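Local structure of aldehyde dehydrogenase (Listeria monocytogenes, 3K9D) at residues A[26-29]-A[30-33]; A[54-57]-A[58-61]; A[384-387]-A[388-392]. The protein probably oxidises an aldehyde or related oxo compound with NAD or NADP as the acceptor. All coordinates share one frame; numbering follows the deposited sequence.

Contact 1 of 3, residues A[26-29]-A[30-33]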
ATOM      1  N   LYS A  26      16.855  10.607  -9.645  1.00 15.52           N
ATOM      2  CA  LYS A  26      17.018  10.331 -11.085  1.00 18.28           C
ATOM      3  C   LYS A  26      18.438   9.899 -11.409  1.00 17.31           C
ATOM      4  O   LYS A  26      18.656   9.035 -12.253  1.00 22.79           O
ATOM      5  CB  LYS A  26      16.540  11.515 -11.933  1.00 16.94           C
ATOM      6  CG  LYS A  26      15.002  11.584 -11.921  1.00 26.73           C
ATOM      7  CD  LYS A  26      14.415  12.824 -12.581  1.00 37.30           C
ATOM      8  CE  LYS A  26      13.012  13.154 -12.029  1.00 31.63           C
ATOM      9  NZ  LYS A  26      11.984  12.082 -12.149  1.00 25.71           N
ATOM     10  N   GLU A  27      19.392  10.451 -10.669  1.00 18.99           N
ATOM     11  CA  GLU A  27      20.764   9.988 -10.715  1.00 21.98           C
ATOM     12  C   GLU A  27      20.953   8.595 -10.069  1.00 20.03           C
ATOM     13  O   GLU A  27      21.631   7.747 -10.636  1.00 19.75           O
ATOM     14  CB  GLU A  27      21.660  11.040 -10.079  1.00 23.85           C
ATOM     15  CG  GLU A  27      23.049  11.067 -10.593  1.00 27.08           C
ATOM     16  CD  GLU A  27      23.779  12.317 -10.164  1.00 49.80           C
ATOM     17  OE1 GLU A  27      24.896  12.198  -9.609  1.00 37.57           O
ATOM     18  OE2 GLU A  27      23.220  13.417 -10.373  1.00 48.96           O
ATOM     19  N   LEU A  28      20.333   8.352  -8.910  1.00 16.05           N
ATOM     20  CA  LEU A  28      20.339   7.015  -8.305  1.00 20.33           C
ATOM     21  C   LEU A  28      19.674   5.970  -9.201  1.00 22.50           C
ATOM     22  O   LEU A  28      20.096   4.816  -9.227  1.00 16.19           O
ATOM     23  CB  LEU A  28      19.606   7.017  -6.962  1.00 21.49           C
ATOM     24  CG  LEU A  28      20.248   7.591  -5.710  1.00 21.70           C
ATOM     25  CD1 LEU A  28      19.190   7.617  -4.614  1.00 19.34           C
ATOM     26  CD2 LEU A  28      21.469   6.770  -5.281  1.00 23.16           C
ATOM     27  N   ALA A  29      18.622   6.392  -9.915  1.00 24.33           N
ATOM     28  CA  ALA A  29      17.847   5.538 -10.827  1.00 28.88           C
ATOM     29  C   ALA A  29      18.645   5.005 -12.035  1.00 21.58           C
ATOM     30  O   ALA A  29      18.265   4.002 -12.633  1.00 25.31           O
ATOM     31  CB  ALA A  29      16.592   6.280 -11.306  1.00 20.97           C
ATOM     32  N   ALA A  30      19.742   5.672 -12.387  1.00 24.04           N
ATOM     33  CA  ALA A  30      20.625   5.207 -13.457  1.00 21.59           C
ATOM     34  C   ALA A  30      21.700   4.214 -12.977  1.00 25.68           C
ATOM     35  O   ALA A  30      22.312   3.507 -13.788  1.00 26.41           O
ATOM     36  CB  ALA A  30      21.275   6.397 -14.152  1.00 22.69           C
ATOM     37  N   MET A  31      21.935   4.170 -11.667  1.00 22.15           N
ATOM     38  CA  MET A  31      22.995   3.330 -11.091  1.00 22.52           C
ATOM     39  C   MET A  31      22.631   1.847 -11.075  1.00 23.24           C
ATOM     40  O   MET A  31      21.460   1.489 -10.914  1.00 26.10           O
ATOM     41  CB  MET A  31      23.324   3.769  -9.660  1.00 22.80           C
ATOM     42  CG  MET A  31      23.677   5.227  -9.483  1.00 14.96           C
ATOM     43  SD  MET A  31      24.253   5.573  -7.789  1.00 14.32           S
ATOM     44  CE  MET A  31      24.894   7.204  -8.067  1.00 14.03           C
ATOM     45  N   SER A  32      23.644   0.990 -11.199  1.00 13.09           N
ATOM     46  CA  SER A  32      23.444  -0.454 -11.134  1.00 17.66           C
ATOM     47  C   SER A  32      23.233  -0.923  -9.693  1.00 22.17           C
ATOM     48  O   SER A  32      23.340  -0.124  -8.755  1.00 18.91           O
ATOM     49  CB  SER A  32      24.624  -1.191 -11.769  1.00 18.47           C
ATOM     50  OG  SER A  32      25.668  -1.372 -10.829  1.00 18.23           O
ATOM     51  N   GLN A  33      22.926  -2.214  -9.517  1.00 23.27           N
ATOM     52  CA  GLN A  33      22.755  -2.800  -8.173  1.00 24.42           C
ATOM     53  C   GLN A  33      24.055  -2.707  -7.376  1.00 25.76           C
ATOM     54  O   GLN A  33      24.037  -2.410  -6.184  1.00 24.96           O
ATOM     55  CB  GLN A  33      22.292  -4.261  -8.245  1.00 17.90           C
ATOM     56  CG  GLN A  33      21.997  -4.902  -6.869  1.00 19.23           C
ATOM     57  CD  GLN A  33      20.678  -4.446  -6.273  1.00 17.13           C
ATOM     58  OE1 GLN A  33      19.607  -4.751  -6.806  1.00 19.20           O
ATOM     59  NE2 GLN A  33      20.743  -3.711  -5.160  1.00 17.25           N
TER
HETATM   60  O   HOH W   1      19.063   2.516  -9.758  1.00 11.10           O
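L28 and M31 meet through both backbone and side chain where helix 6-28 gives way to the link that leads into helix 33-49. Two backbone bonds close the bend. M31 N donates to L28 O at 3.1 Å; it approaches from above the carbonyl plane, 64° out of it, with a C=O...N angle of only 114°, so the bond misses the lone pairs. The companion bond, from A30 N to E27 O, is weak at 3.3 Å.

L28 to M31 form a type I beta turn. The turn follows helix 6-28, and S32 then takes the N-cap position of helix 33-49, so the chain passes from one helix to the next within a few residues. The S32 hydroxyl is hydrogen-bonded to Q34 OE1 and more weakly to Q35 N, the backbone nitrogen that it caps. A water bridges the bend: it donates to L28 O at 2.6 Å and to M31 O at 2.9 Å, which gives L28 O a second donor beside M31 N.

The apolar part is the approach of L28 CD2 to M31 SD, 3.9 Å, the two chains crossing at a slant. M31 holds CG beside its own backbone N (chi1 -54°) and runs extended from there, which brings SD to L28 CD2. On the way M31 CG comes within 3.4 Å of E27 O. Beyond the turn, L28 rests on I133 and I36, M31 reaches I39, and E27, L28 and M31 all touch P168.

Contact 2 of 3, residues A[54-57]-A[58-61]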
ATOM      1  N   LEU A  54      25.863   9.090  18.456  1.00 16.31           N
ATOM      2  CA  LEU A  54      24.467   9.368  18.140  1.00 19.60           C
ATOM      3  C   LEU A  54      23.522   8.952  19.261  1.00  8.37           C
ATOM      4  O   LEU A  54      22.589   9.690  19.581  1.00 19.63           O
ATOM      5  CB  LEU A  54      24.089   8.696  16.820  1.00 14.99           C
ATOM      6  CG  LEU A  54      24.870   9.230  15.617  1.00 15.39           C
ATOM      7  CD1 LEU A  54      24.575   8.387  14.386  1.00 16.99           C
ATOM      8  CD2 LEU A  54      24.561  10.735  15.384  1.00 13.97           C
ATOM      9  N   ALA A  55      23.772   7.781  19.857  1.00 15.97           N
ATOM     10  CA  ALA A  55      23.050   7.331  21.064  1.00  8.79           C
ATOM     11  C   ALA A  55      23.135   8.353  22.196  1.00 16.47           C
ATOM     12  O   ALA A  55      22.114   8.677  22.794  1.00 12.91           O
ATOM     13  CB  ALA A  55      23.586   5.991  21.544  1.00  9.67           C
ATOM     14  N   LYS A  56      24.343   8.864  22.476  1.00 17.41           N
ATOM     15  CA  LYS A  56      24.519   9.889  23.526  1.00 16.15           C
ATOM     16  C   LYS A  56      23.814  11.203  23.197  1.00 16.31           C
ATOM     17  O   LYS A  56      23.174  11.772  24.071  1.00 15.12           O
ATOM     18  CB  LYS A  56      25.999  10.147  23.860  1.00 16.28           C
ATOM     19  CG  LYS A  56      26.249  10.953  25.158  1.00 27.76           C
ATOM     20  CD  LYS A  56      25.372  10.483  26.337  1.00 28.25           C
ATOM     21  CE  LYS A  56      25.841  11.055  27.651  1.00 24.19           C
ATOM     22  NZ  LYS A  56      24.728  11.412  28.563  1.00 31.13           N
ATOM     23  N   MET A  57      23.929  11.672  21.947  1.00 14.67           N
ATOM     24  CA  MET A  57      23.191  12.864  21.485  1.00 19.64           C
ATOM     25  C   MET A  57      21.679  12.732  21.741  1.00 17.14           C
ATOM     26  O   MET A  57      21.067  13.613  22.354  1.00 18.07           O
ATOM     27  CB  MET A  57      23.465  13.176  19.998  1.00 17.74           C
ATOM     28  CG  MET A  57      24.849  13.760  19.715  1.00 26.85           C
ATOM     29  SD  MET A  57      25.163  14.263  18.000  1.00 13.46           S
ATOM     30  CE  MET A  57      24.490  15.930  18.037  1.00 12.16           C
ATOM     31  N   ALA A  58      21.101  11.614  21.312  1.00 19.00           N
ATOM     32  CA  ALA A  58      19.659  11.374  21.436  1.00 20.14           C
ATOM     33  C   ALA A  58      19.220  11.279  22.900  1.00 17.90           C
ATOM     34  O   ALA A  58      18.158  11.799  23.272  1.00 17.63           O
ATOM     35  CB  ALA A  58      19.262  10.118  20.667  1.00 12.41           C
ATOM     36  N   HIS A  59      20.057  10.643  23.721  1.00 14.26           N
ATOM     37  CA  HIS A  59      19.813  10.504  25.155  1.00 16.21           C
ATOM     38  C   HIS A  59      19.829  11.868  25.848  1.00 17.07           C
ATOM     39  O   HIS A  59      18.934  12.163  26.640  1.00 14.86           O
ATOM     40  CB  HIS A  59      20.837   9.539  25.790  1.00 18.35           C
ATOM     41  CG  HIS A  59      20.642   9.323  27.260  1.00 22.05           C
ATOM     42  ND1 HIS A  59      21.581   9.689  28.201  1.00 21.90           N
ATOM     43  CD2 HIS A  59      19.612   8.783  27.951  1.00 23.36           C
ATOM     44  CE1 HIS A  59      21.134   9.391  29.407  1.00 23.16           C
ATOM     45  NE2 HIS A  59      19.940   8.843  29.283  1.00 23.05           N
ATOM     46  N   GLU A  60      20.822  12.702  25.524  1.00 18.96           N
ATOM     47  CA  GLU A  60      20.949  14.027  26.127  1.00 23.31           C
ATOM     48  C   GLU A  60      19.851  14.994  25.661  1.00 19.48           C
ATOM     49  O   GLU A  60      19.317  15.771  26.457  1.00 20.24           O
ATOM     50  CB  GLU A  60      22.322  14.645  25.825  1.00 24.78           C
ATOM     51  CG  GLU A  60      23.540  13.969  26.468  1.00 31.49           C
ATOM     52  CD  GLU A  60      24.872  14.481  25.893  1.00 38.89           C
ATOM     53  OE1 GLU A  60      24.853  15.140  24.828  1.00 51.61           O
ATOM     54  OE2 GLU A  60      25.935  14.221  26.501  1.00 45.64           O
ATOM     55  N   GLU A  61      19.541  14.969  24.365  1.00 17.48           N
ATOM     56  CA  GLU A  61      18.566  15.902  23.800  1.00 18.42           C
ATOM     57  C   GLU A  61      17.136  15.605  24.240  1.00 22.22           C
ATOM     58  O   GLU A  61      16.435  16.499  24.698  1.00 20.09           O
ATOM     59  CB  GLU A  61      18.626  15.905  22.275  1.00 22.66           C
ATOM     60  CG  GLU A  61      18.043  17.175  21.647  1.00 20.11           C
ATOM     61  CD  GLU A  61      18.164  17.166  20.143  1.00 23.49           C
ATOM     62  OE1 GLU A  61      18.710  16.181  19.604  1.00 18.72           O
ATOM     63  OE2 GLU A  61      17.707  18.141  19.508  1.00 24.99           O
TER
HETATM   64  O   HOH W   2      21.540  15.965  20.395  1.00 22.38           O
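K56 and E60 sit one turn apart on the alpha-helix 51-62, which packs among helices 67-85, 121-134 and 148-164. The helical backbone is continuous across this part: every N-H from A58 to E61 reaches the carbonyl four residues earlier, at 2.9 to 3.0 Å from N to O for the pairs A58 N to L54 O, H59 N to A55 O, E60 N to K56 O and E61 N to M57 O.

The charged contact lies on the more open side of the helix, where E60 is exposed and K56 and H59 are partly so. K56 sends CG away from its backbone N (chi1 -166°) and then bends at chi2 (44°), so its chain passes across the E60 side chain at about a right angle. The aliphatic part does most of the touching: K56 CE stands 3.4 Å from E60 OE2, and K56 CG is 3.5 Å from the same oxygen, whereas K56 NZ to E60 OE2 is a long salt bridge of 3.7 Å. K56 NZ also approaches the H59 ring at its edge and in its plane, 3.6 Å from ND1.

Packing against other helices involves the remaining side chains and part of K56. L54 and M57 touch helix 148-164, A55 lies against K70 and V71, A58 touches P121, and K56 touches W67.

E61 makes the polar link to a neighbouring helix: its OE1 and OE2 accept the backbone N-H groups of A150 and K149, tying this helix to the start of helix 148-164. A water joins the same carboxylate to the backbone one turn back, donating to E61 OE1 at 2.9 Å and, weakly, to M57 O at 3.1 Å.

Contact 3 of 3, residues A[384-387]-A[388-392]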
ATOM      1  N   ILE A 384      -2.026 -24.278  21.280  1.00 15.47           N
ATOM      2  CA  ILE A 384      -2.578 -23.022  21.819  1.00 15.27           C
ATOM      3  C   ILE A 384      -2.004 -21.845  21.038  1.00 13.66           C
ATOM      4  O   ILE A 384      -2.737 -20.909  20.677  1.00 20.09           O
ATOM      5  CB  ILE A 384      -2.321 -22.871  23.365  1.00 16.11           C
ATOM      6  CG1 ILE A 384      -3.117 -23.923  24.130  1.00 17.77           C
ATOM      7  CG2 ILE A 384      -2.755 -21.474  23.881  1.00 12.65           C
ATOM      8  CD1 ILE A 384      -2.836 -23.944  25.601  1.00 20.21           C
ATOM      9  N   ILE A 385      -0.696 -21.919  20.779  1.00 13.86           N
ATOM     10  CA  ILE A 385       0.037 -20.954  19.975  1.00 14.69           C
ATOM     11  C   ILE A 385      -0.589 -20.786  18.579  1.00 17.73           C
ATOM     12  O   ILE A 385      -0.797 -19.660  18.125  1.00 16.44           O
ATOM     13  CB  ILE A 385       1.532 -21.329  19.823  1.00 17.04           C
ATOM     14  CG1 ILE A 385       2.301 -21.136  21.142  1.00 12.40           C
ATOM     15  CG2 ILE A 385       2.193 -20.472  18.740  1.00 19.56           C
ATOM     16  CD1 ILE A 385       3.580 -21.934  21.222  1.00 13.08           C
ATOM     17  N   ARG A 386      -0.888 -21.907  17.922  1.00 17.84           N
ATOM     18  CA  ARG A 386      -1.593 -21.893  16.627  1.00 19.24           C
ATOM     19  C   ARG A 386      -2.982 -21.216  16.690  1.00 22.42           C
ATOM     20  O   ARG A 386      -3.377 -20.533  15.748  1.00 28.50           O
ATOM     21  CB  ARG A 386      -1.704 -23.311  16.067  1.00 13.26           C
ATOM     22  CG  ARG A 386      -2.172 -23.368  14.615  1.00 15.93           C
ATOM     23  CD  ARG A 386      -2.583 -24.772  14.221  1.00 29.44           C
ATOM     24  NE  ARG A 386      -2.978 -24.831  12.814  1.00 25.79           N
ATOM     25  CZ  ARG A 386      -2.131 -24.936  11.792  1.00 38.71           C
ATOM     26  NH1 ARG A 386      -0.812 -24.991  12.001  1.00 31.20           N
ATOM     27  NH2 ARG A 386      -2.609 -24.980  10.555  1.00 26.80           N
ATOM     28  N   GLU A 387      -3.712 -21.405  17.794  1.00 18.54           N
ATOM     29  CA  GLU A 387      -5.008 -20.743  17.991  1.00 18.76           C
ATOM     30  C   GLU A 387      -4.828 -19.226  18.093  1.00 20.60           C
ATOM     31  O   GLU A 387      -5.600 -18.464  17.518  1.00 17.37           O
ATOM     32  CB  GLU A 387      -5.713 -21.261  19.253  1.00 20.01           C
ATOM     33  CG  GLU A 387      -6.204 -22.704  19.172  1.00 22.74           C
ATOM     34  CD  GLU A 387      -7.654 -22.827  18.711  1.00 27.17           C
ATOM     35  OE1 GLU A 387      -8.034 -22.207  17.692  1.00 27.69           O
ATOM     36  OE2 GLU A 387      -8.413 -23.571  19.367  1.00 34.77           O
ATOM     37  N   PHE A 388      -3.801 -18.807  18.831  1.00 16.48           N
ATOM     38  CA  PHE A 388      -3.417 -17.395  18.944  1.00 21.58           C
ATOM     39  C   PHE A 388      -2.985 -16.834  17.581  1.00 19.93           C
ATOM     40  O   PHE A 388      -3.383 -15.718  17.191  1.00 22.09           O
ATOM     41  CB  PHE A 388      -2.324 -17.218  20.028  1.00 15.92           C
ATOM     42  CG  PHE A 388      -2.886 -17.031  21.419  1.00 12.61           C
ATOM     43  CD1 PHE A 388      -3.671 -18.024  22.010  1.00 17.07           C
ATOM     44  CD2 PHE A 388      -2.654 -15.854  22.134  1.00 17.08           C
ATOM     45  CE1 PHE A 388      -4.217 -17.856  23.283  1.00 27.80           C
ATOM     46  CE2 PHE A 388      -3.213 -15.669  23.419  1.00 14.90           C
ATOM     47  CZ  PHE A 388      -4.004 -16.674  23.984  1.00 11.46           C
ATOM     48  N   ALA A 389      -2.223 -17.641  16.844  1.00 16.36           N
ATOM     49  CA  ALA A 389      -1.758 -17.309  15.487  1.00 20.04           C
ATOM     50  C   ALA A 389      -2.894 -16.995  14.492  1.00 17.61           C
ATOM     51  O   ALA A 389      -2.780 -16.102  13.648  1.00 20.08           O
ATOM     52  CB  ALA A 389      -0.890 -18.442  14.954  1.00 13.26           C
ATOM     53  N   LEU A 390      -3.988 -17.730  14.606  1.00 18.38           N
ATOM     54  CA  LEU A 390      -5.092 -17.621  13.660  1.00 21.29           C
ATOM     55  C   LEU A 390      -6.135 -16.567  14.069  1.00 15.88           C
ATOM     56  O   LEU A 390      -6.999 -16.209  13.283  1.00 19.18           O
ATOM     57  CB  LEU A 390      -5.753 -18.992  13.496  1.00 23.39           C
ATOM     58  CG  LEU A 390      -5.001 -20.090  12.731  1.00 19.40           C
ATOM     59  CD1 LEU A 390      -5.626 -21.446  13.001  1.00 26.69           C
ATOM     60  CD2 LEU A 390      -5.014 -19.798  11.241  1.00 21.00           C
ATOM     61  N   LYS A 391      -6.045 -16.065  15.296  1.00 13.77           N
ATOM     62  CA  LYS A 391      -7.148 -15.311  15.870  1.00 15.50           C
ATOM     63  C   LYS A 391      -6.829 -13.942  16.447  1.00 18.64           C
ATOM     64  O   LYS A 391      -7.662 -13.035  16.351  1.00 16.46           O
ATOM     65  CB  LYS A 391      -7.896 -16.180  16.899  1.00 13.07           C
ATOM     66  CG  LYS A 391      -8.856 -17.151  16.268  1.00 23.14           C
ATOM     67  CD  LYS A 391      -9.676 -17.905  17.296  1.00 30.06           C
ATOM     68  CE  LYS A 391     -10.747 -18.756  16.613  1.00 38.90           C
ATOM     69  NZ  LYS A 391     -10.195 -19.808  15.701  1.00 31.16           N
ATOM     70  N   LYS A 392      -5.655 -13.783  17.056  1.00 20.32           N
ATOM     71  CA  LYS A 392      -5.285 -12.503  17.696  1.00 23.53           C
ATOM     72  C   LYS A 392      -5.096 -11.409  16.655  1.00 19.72           C
ATOM     73  O   LYS A 392      -4.311 -11.585  15.717  1.00 22.54           O
ATOM     74  CB  LYS A 392      -4.005 -12.638  18.544  1.00 27.16           C
ATOM     75  CG  LYS A 392      -4.040 -13.687  19.683  1.00 13.34           C
ATOM     76  CD  LYS A 392      -4.978 -13.326  20.820  1.00 19.44           C
ATOM     77  CE  LYS A 392      -6.327 -14.022  20.690  1.00 27.05           C
ATOM     78  NZ  LYS A 392      -6.321 -15.522  20.644  1.00 23.09           N
TER
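I384 and F388 run alongside each other in the same direction on helix 382-391, the crossover helix of a beta-alpha-beta unit between parallel strands 374-378 and 396-399. I384 CG2 meets F388 CE1 at 3.9 Å, and the ring edge also meets the I384 carbonyl, with F388 CD1 3.3 Å from I384 O and that oxygen near the ring plane. The same oxygen accepts F388 N at 3.0 Å. One residue on, A389 N bonds to I385 O, while L390 N divides its proton between R386 O and, weakly, E387 O.

E387 and K391, one turn apart, form the charged pair. E387 bends at chi2 (-93°), and its OE1 ends 3.8 Å from K391 NZ, a long salt bridge.

Farther out, F388 packs on L375, I377 and L397 of the flanking strands, and its ring meets that of F225 with planes about 20° apart, while W355 touches I384 and E387. The second subunit reaches R386, A389 and L390: R386 NH1 forms a salt bridge with E96 of that subunit, A389 O accepts a hydrogen bond from its R443, and L390 packs on its G92.

K392 N and K391 N approach F388 O from the same face of its plane, at 3.0 and 3.3 Å. The K392 side chain touches C359, M363 and L397, and it bends back over the aromatic ring. Its buried NZ, without a hydrogen-bonding partner in the model, lies 3.7 Å above the F388 ring plane, over the ring centre, in cation-pi geometry if protonated.

In the fold
The three contacts follow one another along the chain and share no element. Contact 1 is a surface turn joining two helices. Its centre lies about 28 Å from the centre of the chain, and it relies on backbone bonds and a bridging water more than on side chains. Contacts 2 and 3 are partly buried helical segments on opposite sides of the chain's centre, their own centres about 40 Å apart. Both pair a lysine with a glutamate through a long salt bridge, but contact 2 packs against neighbouring helices, whereas contact 3 packs on strands 374-378 and 396-399 of the parallel sheet and is the one touching the second subunit. Contact 3 also has the F388 ring meeting F225.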